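Phosphoribosylaminoimidazole carboxylase, ATPase subunit (Thermotoga maritima, PDB 3AX6) probably catalyses the ATP-dependent carboxylation of 5-aminoimidazole ribonucleotide by bicarbonate to N5-carboxyaminoimidazole ribonucleotide in purine biosynthesis, and binds ADP. Local coordinates at residues Lys87-Pro92 and Glu236-Phe241; Gln104-Lys109 and Pro116-Val121; Val182-Lys187 and Ser230-Leu235; Pro213-Glu218 and Asp353-Leu358; Phe347-Arg352 and Glu359-Ala364. All blocks are in the same frame, centred on the assembly; numbering follows the deposited sequence.

Contact 1: Lys87-Pro92 and Glu236-Phe241; sequences KIHPSP and EGVGIF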
# COMPACT_ATOMS: atom_id res chain seq x y z
N LYS A 87 26.22 -9.44 1.34
CA LYS A 87 25.54 -8.15 1.40
C LYS A 87 24.55 -8.06 2.55
O LYS A 87 23.48 -8.67 2.51
CB LYS A 87 24.83 -7.90 0.08
CG LYS A 87 25.49 -6.86 -0.78
CD LYS A 87 26.92 -7.21 -1.09
CE LYS A 87 27.65 -5.98 -1.63
NZ LYS A 87 27.62 -4.86 -0.64
N ILE A 88 24.91 -7.29 3.58
CA ILE A 88 24.05 -7.09 4.74
C ILE A 88 23.90 -5.59 5.00
O ILE A 88 24.87 -4.90 5.30
CB ILE A 88 24.62 -7.78 5.98
CG1 ILE A 88 24.81 -9.27 5.69
CG2 ILE A 88 23.66 -7.60 7.16
CD1 ILE A 88 25.70 -9.99 6.69
N HIS A 89 22.66 -5.11 4.87
CA HIS A 89 22.37 -3.69 5.03
C HIS A 89 21.19 -3.38 5.95
O HIS A 89 20.12 -3.97 5.81
CB HIS A 89 22.07 -3.09 3.65
CG HIS A 89 23.20 -3.23 2.68
ND1 HIS A 89 23.00 -3.49 1.34
CD2 HIS A 89 24.54 -3.10 2.84
CE1 HIS A 89 24.17 -3.52 0.73
NE2 HIS A 89 25.12 -3.29 1.61
N PRO A 90 21.38 -2.44 6.89
CA PRO A 90 22.62 -1.69 7.09
C PRO A 90 23.75 -2.58 7.59
O PRO A 90 23.51 -3.64 8.17
CB PRO A 90 22.24 -0.63 8.13
CG PRO A 90 20.77 -0.46 7.91
CD PRO A 90 20.31 -1.88 7.74
N SER A 91 24.98 -2.13 7.36
CA SER A 91 26.14 -2.89 7.79
C SER A 91 26.11 -3.22 9.27
O SER A 91 25.60 -2.43 10.07
CB SER A 91 27.42 -2.10 7.50
OG SER A 91 28.51 -2.68 8.20
N PRO A 92 26.63 -4.39 9.65
CA PRO A 92 26.67 -4.83 11.04
C PRO A 92 27.51 -3.83 11.84
O PRO A 92 27.31 -3.65 13.04
CB PRO A 92 27.34 -6.20 10.96
CG PRO A 92 26.97 -6.67 9.60
CD PRO A 92 27.17 -5.44 8.77
N GLU A 236 27.95 6.36 6.09
CA GLU A 236 28.06 5.74 4.76
C GLU A 236 26.99 4.66 4.79
O GLU A 236 27.15 3.56 4.26
CB GLU A 236 29.44 5.11 4.55
CG GLU A 236 30.50 6.07 4.03
CD GLU A 236 31.87 5.43 3.97
OE1 GLU A 236 32.78 6.03 3.37
OE2 GLU A 236 32.04 4.32 4.53
N GLY A 237 25.88 5.01 5.44
CA GLY A 237 24.78 4.08 5.58
C GLY A 237 24.13 3.63 4.29
O GLY A 237 24.13 4.35 3.29
N VAL A 238 23.60 2.42 4.34
CA VAL A 238 22.90 1.81 3.21
C VAL A 238 21.56 1.32 3.77
O VAL A 238 21.51 0.38 4.56
CB VAL A 238 23.69 0.62 2.63
CG1 VAL A 238 22.90 -0.02 1.49
CG2 VAL A 238 25.05 1.09 2.13
N GLY A 239 20.49 1.97 3.34
CA GLY A 239 19.15 1.63 3.80
C GLY A 239 18.50 2.93 4.24
O GLY A 239 19.03 4.01 3.96
N ILE A 240 17.36 2.85 4.92
CA ILE A 240 16.71 4.07 5.39
C ILE A 240 16.90 4.16 6.89
O ILE A 240 16.86 3.16 7.60
CB ILE A 240 15.20 4.09 5.01
CG1 ILE A 240 14.66 5.52 5.16
CG2 ILE A 240 14.41 3.12 5.86
CD1 ILE A 240 13.23 5.67 4.66
N PHE A 241 17.13 5.38 7.38
CA PHE A 241 17.38 5.60 8.80
C PHE A 241 16.44 6.60 9.46
O PHE A 241 16.01 7.57 8.83
CB PHE A 241 18.83 6.07 9.02
CG PHE A 241 19.86 5.12 8.51
CD1 PHE A 241 20.01 4.88 7.15
CD2 PHE A 241 20.67 4.42 9.40
CE1 PHE A 241 20.94 3.96 6.67
CE2 PHE A 241 21.60 3.49 8.93
CZ PHE A 241 21.73 3.26 7.57
O HOH W 1 25.31 0.83 6.66
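One face of the His89 imidazole carries a methyl group of Val238: CG1 sits 3.5 Å from the ring centroid and 15° off the ring normal, a CH-pi contact displaced toward the CG-ND1 side. The second flat group, the Phe241 ring, meets Pro90 obliquely, with CZ 3.9 Å from Pro90 CG. The residues belong to a junction between the Rossmann-like preATP-grasp region, whose parallel sheet ends at strand 87-88, and the ATP-grasp region, where strand 239-248 begins. Val238 reaches the imidazole because its CG1 is anti to the backbone N (chi1 178°), which directs that branch at the ring. In the same imidazole, His89 ND1 makes a weak hydrogen bond to Ile285 O. With an alanine at His89, the Val238 methyl is likely to lose the ring face it packs on, and Ile285 O its weak donor. Pro90, preceded by a cis peptide bond, brings CA and CG close to Val238 O; the CA-H...O contact measures 3.5 Å with 127° at the hydrogen, too bent to be more than a minor attraction. Further polar linkage is indirect. A single water accepts from both backbones, lying 3.1 Å from Ser91 N and 3.3 Å from Val238 N.

Contact 2: Gln104-Lys109 and Pro116-Val121; sequences QKEFLK and PEYKLV
Tyr118 and Lys105 make the main apolar contact, a CH-pi interaction. Lys105 CB lies 3.8 Å from the centroid of the tyrosine ring and 8° off its normal, so the methylene sits squarely over one face. The ring is directed at the helix by a chi1 of 66°, which places CG between the backbone N and the carbonyl carbon. Beyond CB the lysine chain bends at chi2 and leaves the ring, ending with NZ 4.0 Å from Pro116 CD.

The polar contact is at the phenol end. Tyr118 OH donates to Glu106 OE2 at 3.0 Å, meeting the oxygen from well above the carboxylate plane, while that oxygen stays near the plane of the ring at its edge. Van der Waals packing completes the grip: Lys109 CD approaches Tyr118 OH to 3.3 Å.

Helix 101-110 thus packs on strand 118-120 at the margin of a four-stranded antiparallel sheet, their short axes 10.0 Å apart at 132°. Lys105 also touches Tyr167 and Glu169 of the adjoining strand 166-170, Pro116 rests on the ADP-binding residue Val172, and Phe107 of the same helix packs against helix 218-235.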
# COMPACT_ATOMS: atom_id res chain seq x y z
N GLN A 104 27.97 5.55 19.97
CA GLN A 104 27.17 6.33 19.03
C GLN A 104 27.48 7.82 19.20
O GLN A 104 27.73 8.51 18.22
CB GLN A 104 25.68 6.07 19.25
CG GLN A 104 24.78 7.03 18.48
CD GLN A 104 23.31 6.69 18.62
OE1 GLN A 104 22.48 7.58 18.83
NE2 GLN A 104 22.97 5.41 18.51
N LYS A 105 27.46 8.29 20.44
CA LYS A 105 27.76 9.70 20.74
C LYS A 105 29.20 10.05 20.33
O LYS A 105 29.46 11.11 19.78
CB LYS A 105 27.58 9.98 22.24
CG LYS A 105 26.14 9.94 22.73
CD LYS A 105 25.32 11.03 22.06
CE LYS A 105 23.87 11.00 22.50
NZ LYS A 105 23.06 12.02 21.78
N GLU A 106 30.12 9.13 20.62
CA GLU A 106 31.54 9.28 20.30
C GLU A 106 31.67 9.44 18.78
O GLU A 106 32.44 10.27 18.29
CB GLU A 106 32.29 8.03 20.77
CG GLU A 106 33.77 8.20 21.08
CD GLU A 106 34.05 8.65 22.52
OE1 GLU A 106 35.21 8.53 22.97
OE2 GLU A 106 33.10 9.12 23.18
N PHE A 107 30.92 8.63 18.04
CA PHE A 107 30.95 8.68 16.58
C PHE A 107 30.43 10.00 16.02
O PHE A 107 31.05 10.61 15.15
CB PHE A 107 30.13 7.53 15.98
CG PHE A 107 29.90 7.67 14.51
CD1 PHE A 107 28.73 8.25 14.03
CD2 PHE A 107 30.85 7.24 13.59
CE1 PHE A 107 28.52 8.40 12.66
CE2 PHE A 107 30.65 7.38 12.22
CZ PHE A 107 29.48 7.96 11.75
N LEU A 108 29.27 10.42 16.50
CA LEU A 108 28.69 11.67 16.03
C LEU A 108 29.64 12.82 16.33
O LEU A 108 29.88 13.69 15.48
CB LEU A 108 27.33 11.89 16.70
CG LEU A 108 26.27 10.84 16.36
CD1 LEU A 108 25.07 10.96 17.29
CD2 LEU A 108 25.86 10.99 14.90
N LYS A 109 30.20 12.82 17.54
CA LYS A 109 31.13 13.87 17.95
C LYS A 109 32.37 13.89 17.06
O LYS A 109 32.90 14.95 16.73
CB LYS A 109 31.55 13.67 19.41
CG LYS A 109 32.57 14.69 19.90
CD LYS A 109 32.93 14.48 21.36
CE LYS A 109 33.99 15.48 21.80
NZ LYS A 109 33.57 16.88 21.52
N PRO A 116 24.42 16.75 22.40
CA PRO A 116 24.58 17.26 23.76
C PRO A 116 25.94 16.86 24.36
O PRO A 116 26.47 15.80 24.01
CB PRO A 116 23.43 16.61 24.52
CG PRO A 116 22.38 16.46 23.47
CD PRO A 116 23.17 15.98 22.28
N GLU A 117 26.49 17.69 25.24
CA GLU A 117 27.77 17.38 25.88
C GLU A 117 27.56 16.11 26.69
O GLU A 117 26.58 15.99 27.41
CB GLU A 117 28.18 18.50 26.83
CG GLU A 117 29.58 19.03 26.61
CD GLU A 117 29.59 20.30 25.80
OE1 GLU A 117 29.00 21.31 26.27
OE2 GLU A 117 30.16 20.30 24.69
N TYR A 118 28.49 15.16 26.59
CA TYR A 118 28.35 13.91 27.32
C TYR A 118 29.67 13.48 27.96
O TYR A 118 30.71 14.10 27.75
CB TYR A 118 27.84 12.82 26.38
CG TYR A 118 28.83 12.49 25.30
CD1 TYR A 118 29.60 11.33 25.38
CD2 TYR A 118 29.05 13.35 24.24
CE1 TYR A 118 30.56 11.05 24.43
CE2 TYR A 118 30.00 13.08 23.28
CZ TYR A 118 30.76 11.92 23.38
OH TYR A 118 31.71 11.64 22.43
N LYS A 119 29.61 12.40 28.73
CA LYS A 119 30.78 11.90 29.44
C LYS A 119 30.50 10.48 29.94
O LYS A 119 29.43 10.19 30.47
CB LYS A 119 31.07 12.83 30.61
CG LYS A 119 32.18 12.40 31.56
CD LYS A 119 33.56 12.69 31.01
CE LYS A 119 34.47 13.24 32.11
NZ LYS A 119 34.40 12.44 33.37
N LEU A 120 31.48 9.59 29.78
CA LEU A 120 31.35 8.21 30.23
C LEU A 120 31.51 8.15 31.75
O LEU A 120 32.34 8.86 32.31
CB LEU A 120 32.43 7.35 29.56
CG LEU A 120 32.51 5.86 29.92
CD1 LEU A 120 31.24 5.14 29.49
CD2 LEU A 120 33.72 5.26 29.23
N VAL A 121 30.71 7.32 32.41
CA VAL A 121 30.82 7.23 33.87
C VAL A 121 31.93 6.27 34.31
O VAL A 121 31.93 5.09 33.96
CB VAL A 121 29.49 6.79 34.55
CG1 VAL A 121 28.36 7.70 34.11
CG2 VAL A 121 29.17 5.35 34.24

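Contact 3: Val182-Lys187 and Ser230-Leu235; sequences VARNEK and SVVEAL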
# COMPACT_ATOMS: atom_id res chain seq x y z
N VAL A 182 15.83 9.22 6.40
CA VAL A 182 16.77 9.49 5.32
C VAL A 182 17.34 8.16 4.81
O VAL A 182 17.83 7.32 5.57
CB VAL A 182 17.88 10.49 5.77
CG1 VAL A 182 18.35 10.17 7.15
CG2 VAL A 182 19.04 10.46 4.79
N ALA A 183 17.23 7.94 3.50
CA ALA A 183 17.72 6.70 2.92
C ALA A 183 18.95 6.97 2.08
O ALA A 183 19.11 8.06 1.52
CB ALA A 183 16.64 6.07 2.06
N ARG A 184 19.83 5.98 2.00
CA ARG A 184 21.05 6.11 1.23
C ARG A 184 21.42 4.78 0.57
O ARG A 184 21.25 3.71 1.16
CB ARG A 184 22.19 6.58 2.14
CG ARG A 184 23.54 6.76 1.44
CD ARG A 184 24.58 7.35 2.40
NE ARG A 184 25.91 7.51 1.79
CZ ARG A 184 26.72 6.50 1.48
NH1 ARG A 184 26.36 5.24 1.70
NH2 ARG A 184 27.91 6.76 0.95
N ASN A 185 21.91 4.90 -0.67
CA ASN A 185 22.37 3.80 -1.52
C ASN A 185 23.83 3.52 -1.25
O ASN A 185 24.49 4.32 -0.59
CB ASN A 185 22.32 4.21 -3.00
CG ASN A 185 21.06 3.80 -3.66
OD1 ASN A 185 20.84 4.12 -4.83
ND2 ASN A 185 20.22 3.08 -2.93
N GLU A 186 24.33 2.42 -1.78
CA GLU A 186 25.74 2.12 -1.63
C GLU A 186 26.46 3.03 -2.63
O GLU A 186 27.62 3.39 -2.44
CB GLU A 186 26.03 0.65 -1.93
CG GLU A 186 27.42 0.22 -1.50
CD GLU A 186 27.53 -1.27 -1.26
OE1 GLU A 186 28.58 -1.73 -0.76
OE2 GLU A 186 26.56 -2.00 -1.56
N LYS A 187 25.74 3.41 -3.69
CA LYS A 187 26.27 4.31 -4.72
C LYS A 187 26.46 5.71 -4.15
O LYS A 187 27.17 6.54 -4.71
CB LYS A 187 25.31 4.39 -5.91
CG LYS A 187 25.42 3.27 -6.94
CD LYS A 187 24.33 3.40 -8.00
CE LYS A 187 24.65 2.59 -9.25
NZ LYS A 187 24.92 1.16 -8.94
N SER A 230 23.67 14.41 7.10
CA SER A 230 25.08 14.29 7.45
C SER A 230 25.35 13.05 8.31
O SER A 230 26.45 12.51 8.31
CB SER A 230 25.55 15.54 8.18
OG SER A 230 24.97 15.59 9.47
N VAL A 231 24.34 12.62 9.06
CA VAL A 231 24.48 11.43 9.91
C VAL A 231 24.64 10.17 9.05
O VAL A 231 25.59 9.41 9.22
CB VAL A 231 23.26 11.22 10.83
CG1 VAL A 231 23.35 9.85 11.48
CG2 VAL A 231 23.20 12.31 11.89
N VAL A 232 23.71 9.97 8.13
CA VAL A 232 23.76 8.81 7.27
C VAL A 232 24.97 8.88 6.34
O VAL A 232 25.52 7.85 5.94
CB VAL A 232 22.44 8.66 6.47
CG1 VAL A 232 22.14 9.95 5.73
CG2 VAL A 232 22.54 7.50 5.50
N GLU A 233 25.40 10.10 6.01
CA GLU A 233 26.56 10.27 5.14
C GLU A 233 27.83 9.85 5.88
O GLU A 233 28.70 9.18 5.32
CB GLU A 233 26.71 11.72 4.69
CG GLU A 233 25.75 12.16 3.58
CD GLU A 233 26.16 11.66 2.20
OE1 GLU A 233 25.63 12.20 1.20
OE2 GLU A 233 26.98 10.73 2.11
N ALA A 234 27.94 10.25 7.15
CA ALA A 234 29.10 9.90 7.95
C ALA A 234 29.15 8.39 8.13
O ALA A 234 30.21 7.78 8.07
CB ALA A 234 29.03 10.59 9.31
N LEU A 235 27.99 7.79 8.36
CA LEU A 235 27.90 6.35 8.53
C LEU A 235 28.13 5.64 7.20
O LEU A 235 28.47 4.46 7.19
CB LEU A 235 26.51 5.93 9.04
CG LEU A 235 26.11 5.99 10.52
CD1 LEU A 235 27.22 5.39 11.36
CD2 LEU A 235 25.84 7.40 10.93
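Val232 and Val182 each have a chi1 that points a methyl at the other: Val232 CG1 lies between the backbone N and the carbonyl carbon (54°), whereas Val182 CG2 is anti to its own N. These two methyls meet at 3.3 Å, tighter than usual carbon-carbon contact. The other branch of Val232, CG2, packs 3.5 Å from Arg184 CB, so one valine of the helix spans two residues of the strand that face it. Arg184 is extended from CG to NE, which carries its aliphatic part obliquely across Val232, with CD 3.7 Å from Val232 O. At its end NE donates to Glu233 OE2 at 3.4 Å with an N-H...O angle of 157°, a weak hydrogen bond within a salt bridge. The carboxylate oxygen is near the guanidinium plane, although the two groups are steeply turned against each other. The stronger polar partner of Arg184 is Gly237 O, which accepts from NH1 just beyond the helix. A leucine in place of Arg184 would probably leave Glu233 without this ion pair and Gly237 O without its side-chain donor. Strand 174-184 and helix 218-235 are thereby packed together in the ATP-grasp region, their short axes 8.8 Å apart and inclined by 28°. Chemically, methyl packing forms the buried part, and the long ion pair at its margin probably adds only modestly to arginine's hold on the helix's C-terminal turn.

Contact 4: Pro213-Glu218 and Asp353-Leu358; sequences PARIEE and DVERAL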
# COMPACT_ATOMS: atom_id res chain seq x y z
N PRO A 213 4.00 17.95 8.02
CA PRO A 213 5.38 18.22 8.45
C PRO A 213 5.39 18.93 9.81
O PRO A 213 4.39 19.52 10.22
CB PRO A 213 5.92 19.11 7.33
CG PRO A 213 4.71 19.91 6.96
CD PRO A 213 3.61 18.86 6.92
N ALA A 214 6.52 18.85 10.50
CA ALA A 214 6.64 19.47 11.81
C ALA A 214 6.25 20.94 11.72
O ALA A 214 6.52 21.61 10.73
CB ALA A 214 8.07 19.34 12.32
N ARG A 215 5.59 21.44 12.76
CA ARG A 215 5.17 22.83 12.78
C ARG A 215 6.31 23.66 13.36
O ARG A 215 6.28 24.06 14.52
CB ARG A 215 3.90 23.00 13.60
CG ARG A 215 2.82 22.04 13.18
CD ARG A 215 2.41 21.21 14.36
NE ARG A 215 1.20 21.72 14.96
CZ ARG A 215 0.89 21.59 16.24
NH1 ARG A 215 1.71 20.95 17.07
NH2 ARG A 215 -0.26 22.08 16.69
N ILE A 216 7.33 23.88 12.53
CA ILE A 216 8.49 24.65 12.94
C ILE A 216 8.90 25.60 11.83
O ILE A 216 8.59 25.37 10.65
CB ILE A 216 9.69 23.74 13.24
CG1 ILE A 216 10.01 22.89 12.01
CG2 ILE A 216 9.41 22.90 14.49
CD1 ILE A 216 11.29 22.09 12.13
N GLU A 217 9.60 26.67 12.19
CA GLU A 217 10.05 27.62 11.19
C GLU A 217 10.91 26.90 10.15
O GLU A 217 11.75 26.07 10.49
CB GLU A 217 10.84 28.74 11.85
CG GLU A 217 10.01 29.60 12.78
CD GLU A 217 10.72 30.88 13.15
OE1 GLU A 217 11.30 31.51 12.24
OE2 GLU A 217 10.69 31.27 14.34
N GLU A 218 10.68 27.22 8.88
CA GLU A 218 11.43 26.60 7.80
C GLU A 218 12.95 26.57 8.04
O GLU A 218 13.64 25.65 7.59
CB GLU A 218 11.12 27.32 6.48
CG GLU A 218 11.94 26.85 5.29
CD GLU A 218 11.73 25.38 4.95
OE1 GLU A 218 10.60 25.01 4.54
OE2 GLU A 218 12.69 24.59 5.09
N ASP A 353 -4.74 21.03 5.57
CA ASP A 353 -4.42 21.87 6.72
C ASP A 353 -3.97 21.01 7.91
O ASP A 353 -4.78 20.34 8.55
CB ASP A 353 -5.65 22.67 7.14
CG ASP A 353 -5.40 23.56 8.33
OD1 ASP A 353 -6.38 24.01 8.96
OD2 ASP A 353 -4.22 23.82 8.64
N VAL A 354 -2.67 21.05 8.21
CA VAL A 354 -2.11 20.25 9.29
C VAL A 354 -2.83 20.41 10.63
O VAL A 354 -2.93 19.46 11.40
CB VAL A 354 -0.59 20.55 9.47
CG1 VAL A 354 -0.37 21.96 9.98
CG2 VAL A 354 0.03 19.53 10.41
N GLU A 355 -3.33 21.60 10.92
CA GLU A 355 -4.03 21.81 12.18
C GLU A 355 -5.39 21.09 12.18
O GLU A 355 -5.87 20.67 13.23
CB GLU A 355 -4.19 23.30 12.46
CG GLU A 355 -2.86 23.99 12.77
CD GLU A 355 -2.20 23.46 14.04
OE1 GLU A 355 -1.00 23.74 14.25
OE2 GLU A 355 -2.88 22.77 14.83
N ARG A 356 -6.01 20.95 11.02
CA ARG A 356 -7.28 20.25 10.94
C ARG A 356 -6.97 18.76 11.03
O ARG A 356 -7.75 17.98 11.57
CB ARG A 356 -8.00 20.51 9.62
CG ARG A 356 -8.74 21.83 9.54
CD ARG A 356 -10.01 21.64 8.73
NE ARG A 356 -9.76 20.95 7.47
CZ ARG A 356 -10.72 20.45 6.68
NH1 ARG A 356 -11.99 20.57 7.04
NH2 ARG A 356 -10.41 19.84 5.55
N ALA A 357 -5.83 18.37 10.49
CA ALA A 357 -5.44 16.97 10.55
C ALA A 357 -5.27 16.60 12.01
O ALA A 357 -5.81 15.59 12.47
CB ALA A 357 -4.14 16.74 9.78
N LEU A 358 -4.53 17.42 12.75
CA LEU A 358 -4.29 17.17 14.17
C LEU A 358 -5.59 17.19 14.97
O LEU A 358 -5.78 16.37 15.88
CB LEU A 358 -3.33 18.23 14.73
CG LEU A 358 -3.05 18.17 16.24
CD1 LEU A 358 -2.40 16.84 16.60
CD2 LEU A 358 -2.16 19.35 16.64
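Arg215 grips Glu355 side-on, with two nitrogens converging on one carboxylate oxygen. NE donates to OE1 at 3.1 Å and NH2 to the same OE1 at 3.0 Å, both bonds moderately bent at the hydrogen. OE1 lies 11° out of the guanidinium plane; it receives NH2 through its syn lone pair but NE from 39° above the carboxylate plane, which fits the 46° turn between the two flat groups. A weak third bond links NH2 to Glu355 OE2 at 3.3 Å. Over a face of the guanidinium lies a methyl, Leu358 CD2, 3.3 Å from Arg215 NH2, so one turn of helix supplies both the acceptor at the edge and the apolar cover. Nearer the start of the helix the packing is slighter: Val354 CG2 approaches Pro213 O at 4.4 Å.

The contact joins a loop of the ATP-grasp region, between strand 209-212 and helix 218-235, to the start of helix 354-364 in the C-terminal region. On the loop side Arg215 is the centre of an inverse gamma turn, and its chain bends at chi2 and chi3 to bring the guanidinium round. NH1 forms a salt bridge with Glu197, the strongest polar partner of this arginine, which helps fix the group's rotation. On the helix side Asp353 is the N-cap: its OD2 accepts from Glu355 N at 3.3 Å, anchoring the backbone from which the glutamate extends.

Contact 5: Phe347-Arg352 and Glu359-Ala364; sequences FTVVDR and EKALRA
Lys360, followed outward from the helix, first touches strand 343-350 at CB, 3.6 Å from Val349 CG1. Its CG is anti to the carbonyl carbon (chi1 -66°), and the chain beyond is fully extended, so CD still lies beside the same valine methyl at 3.9 Å. CE then crosses near Asp351 OD2, and NZ ends 3.0 Å from that oxygen in a hydrogen-bonded salt bridge, meeting it nearly in line with the C-O bond. NZ has a second acceptor in Glu326 O, while the stronger partner of Asp351 OD2 is Arg356 NH2, from the same helix. Two cations thus share one buried carboxylate, which would probably favour its charged form.

The rest of the interface is apolar. Val349 turns its other methyl, CG2, to Ala361, 3.9 Å from CA. Farther along, the Phe347 ring presents its edge to the helix: CZ is 3.5 Å from Ala361 O, which lies in the ring plane, and CE1 is 4.1 Å from Ala364 CB. Small alanines on this side let the helix come close, with short axes 8.2 Å apart.

Strand and helix run nearly antiparallel, at 150°, joined by the short turn that Asp351 helps hold through its OD1 bond to Asp353 N. The result is a beta-alpha unit: strand 343-350, a tight turn, then helix 354-364 packed back over the C-terminal part of the large antiparallel sheet.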
# COMPACT_ATOMS: atom_id res chain seq x y z
N PHE A 347 -3.49 4.76 12.85
CA PHE A 347 -4.44 5.34 11.94
C PHE A 347 -3.85 6.68 11.55
O PHE A 347 -3.05 7.24 12.30
CB PHE A 347 -5.85 5.45 12.56
CG PHE A 347 -5.99 6.49 13.65
CD1 PHE A 347 -6.16 7.83 13.33
CD2 PHE A 347 -6.01 6.11 14.99
CE1 PHE A 347 -6.37 8.78 14.33
CE2 PHE A 347 -6.21 7.04 16.00
CZ PHE A 347 -6.39 8.38 15.68
N THR A 348 -4.20 7.16 10.37
CA THR A 348 -3.66 8.41 9.86
C THR A 348 -4.77 9.33 9.38
O THR A 348 -5.80 8.87 8.89
CB THR A 348 -2.70 8.16 8.69
OG1 THR A 348 -1.63 7.31 9.12
CG2 THR A 348 -2.12 9.46 8.20
N VAL A 349 -4.55 10.62 9.53
CA VAL A 349 -5.53 11.60 9.10
C VAL A 349 -4.83 12.58 8.19
O VAL A 349 -4.01 13.39 8.64
CB VAL A 349 -6.13 12.36 10.31
CG1 VAL A 349 -6.96 13.53 9.83
CG2 VAL A 349 -6.98 11.41 11.14
N VAL A 350 -5.12 12.50 6.89
CA VAL A 350 -4.51 13.40 5.92
C VAL A 350 -5.45 14.57 5.66
O VAL A 350 -6.66 14.38 5.53
CB VAL A 350 -4.17 12.69 4.59
CG1 VAL A 350 -3.11 11.63 4.84
CG2 VAL A 350 -5.41 12.06 3.99
N ASP A 351 -4.88 15.77 5.60
CA ASP A 351 -5.65 16.98 5.36
C ASP A 351 -4.71 18.08 4.86
O ASP A 351 -3.56 18.17 5.29
CB ASP A 351 -6.35 17.42 6.65
CG ASP A 351 -7.41 18.49 6.42
OD1 ASP A 351 -7.08 19.56 5.85
OD2 ASP A 351 -8.58 18.28 6.81
N ARG A 352 -5.21 18.91 3.96
CA ARG A 352 -4.44 20.00 3.39
C ARG A 352 -3.96 20.94 4.50
O ARG A 352 -2.90 21.55 4.38
CB ARG A 352 -5.31 20.78 2.39
CG ARG A 352 -4.54 21.65 1.42
CD ARG A 352 -3.55 20.82 0.62
NE ARG A 352 -4.20 19.81 -0.20
CZ ARG A 352 -3.55 18.83 -0.83
NH1 ARG A 352 -2.23 18.75 -0.71
NH2 ARG A 352 -4.20 17.96 -1.58
N GLU A 359 -6.48 18.11 14.62
CA GLU A 359 -7.76 18.22 15.31
C GLU A 359 -8.56 16.94 15.13
O GLU A 359 -9.08 16.37 16.09
CB GLU A 359 -8.55 19.42 14.79
CG GLU A 359 -9.89 19.66 15.52
CD GLU A 359 -11.04 18.81 14.99
OE1 GLU A 359 -12.05 18.65 15.72
OE2 GLU A 359 -10.96 18.31 13.85
N LYS A 360 -8.66 16.50 13.88
CA LYS A 360 -9.40 15.29 13.55
C LYS A 360 -8.77 14.08 14.24
O LYS A 360 -9.47 13.26 14.84
CB LYS A 360 -9.41 15.07 12.04
CG LYS A 360 -10.18 16.11 11.25
CD LYS A 360 -10.07 15.80 9.76
CE LYS A 360 -10.82 16.81 8.91
NZ LYS A 360 -10.80 16.42 7.47
N ALA A 361 -7.44 13.99 14.16
CA ALA A 361 -6.72 12.87 14.74
C ALA A 361 -6.94 12.74 16.24
O ALA A 361 -7.20 11.64 16.73
CB ALA A 361 -5.23 13.00 14.45
N LEU A 362 -6.82 13.85 16.97
CA LEU A 362 -7.00 13.82 18.42
C LEU A 362 -8.44 13.50 18.79
O LEU A 362 -8.70 12.87 19.82
CB LEU A 362 -6.60 15.16 19.03
CG LEU A 362 -5.12 15.51 18.89
CD1 LEU A 362 -4.82 16.78 19.68
CD2 LEU A 362 -4.27 14.35 19.41
N ARG A 363 -9.36 13.92 17.95
CA ARG A 363 -10.78 13.68 18.16
C ARG A 363 -11.07 12.19 17.97
O ARG A 363 -11.88 11.60 18.70
CB ARG A 363 -11.59 14.51 17.17
CG ARG A 363 -13.09 14.42 17.34
CD ARG A 363 -13.75 15.54 16.56
NE ARG A 363 -13.45 15.46 15.14
CZ ARG A 363 -13.68 16.43 14.27
NH1 ARG A 363 -14.23 17.57 14.68
NH2 ARG A 363 -13.38 16.28 12.99
N ALA A 364 -10.40 11.58 16.99
CA ALA A 364 -10.57 10.16 16.70
C ALA A 364 -9.76 9.28 17.65
O ALA A 364 -10.08 8.11 17.85
CB ALA A 364 -10.17 9.88 15.26

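Contacts 1 and 3, centres 8 Å apart, are joined through adjacent strands 174-184 and 239-248 of the large antiparallel sheet; contact 3 is nested within the loop closed by contact 1. Contact 2, also nested there, is centred about 20 Å from contact 3 but touches it where Phe107 packs on Leu235 and Ala234. Contacts 4 and 5 share helix 354-364, their centres 12 Å apart, and contact 5, centred over 30 Å from contacts 1 and 3, reaches the same large sheet. Along the chain contact 4 crosses contacts 1, 3 and 5, and contact 5 opens after contact 1 closes. Contact 1 joins the ATP-grasp region to the N-terminal one, contact 4 to the C-terminal one.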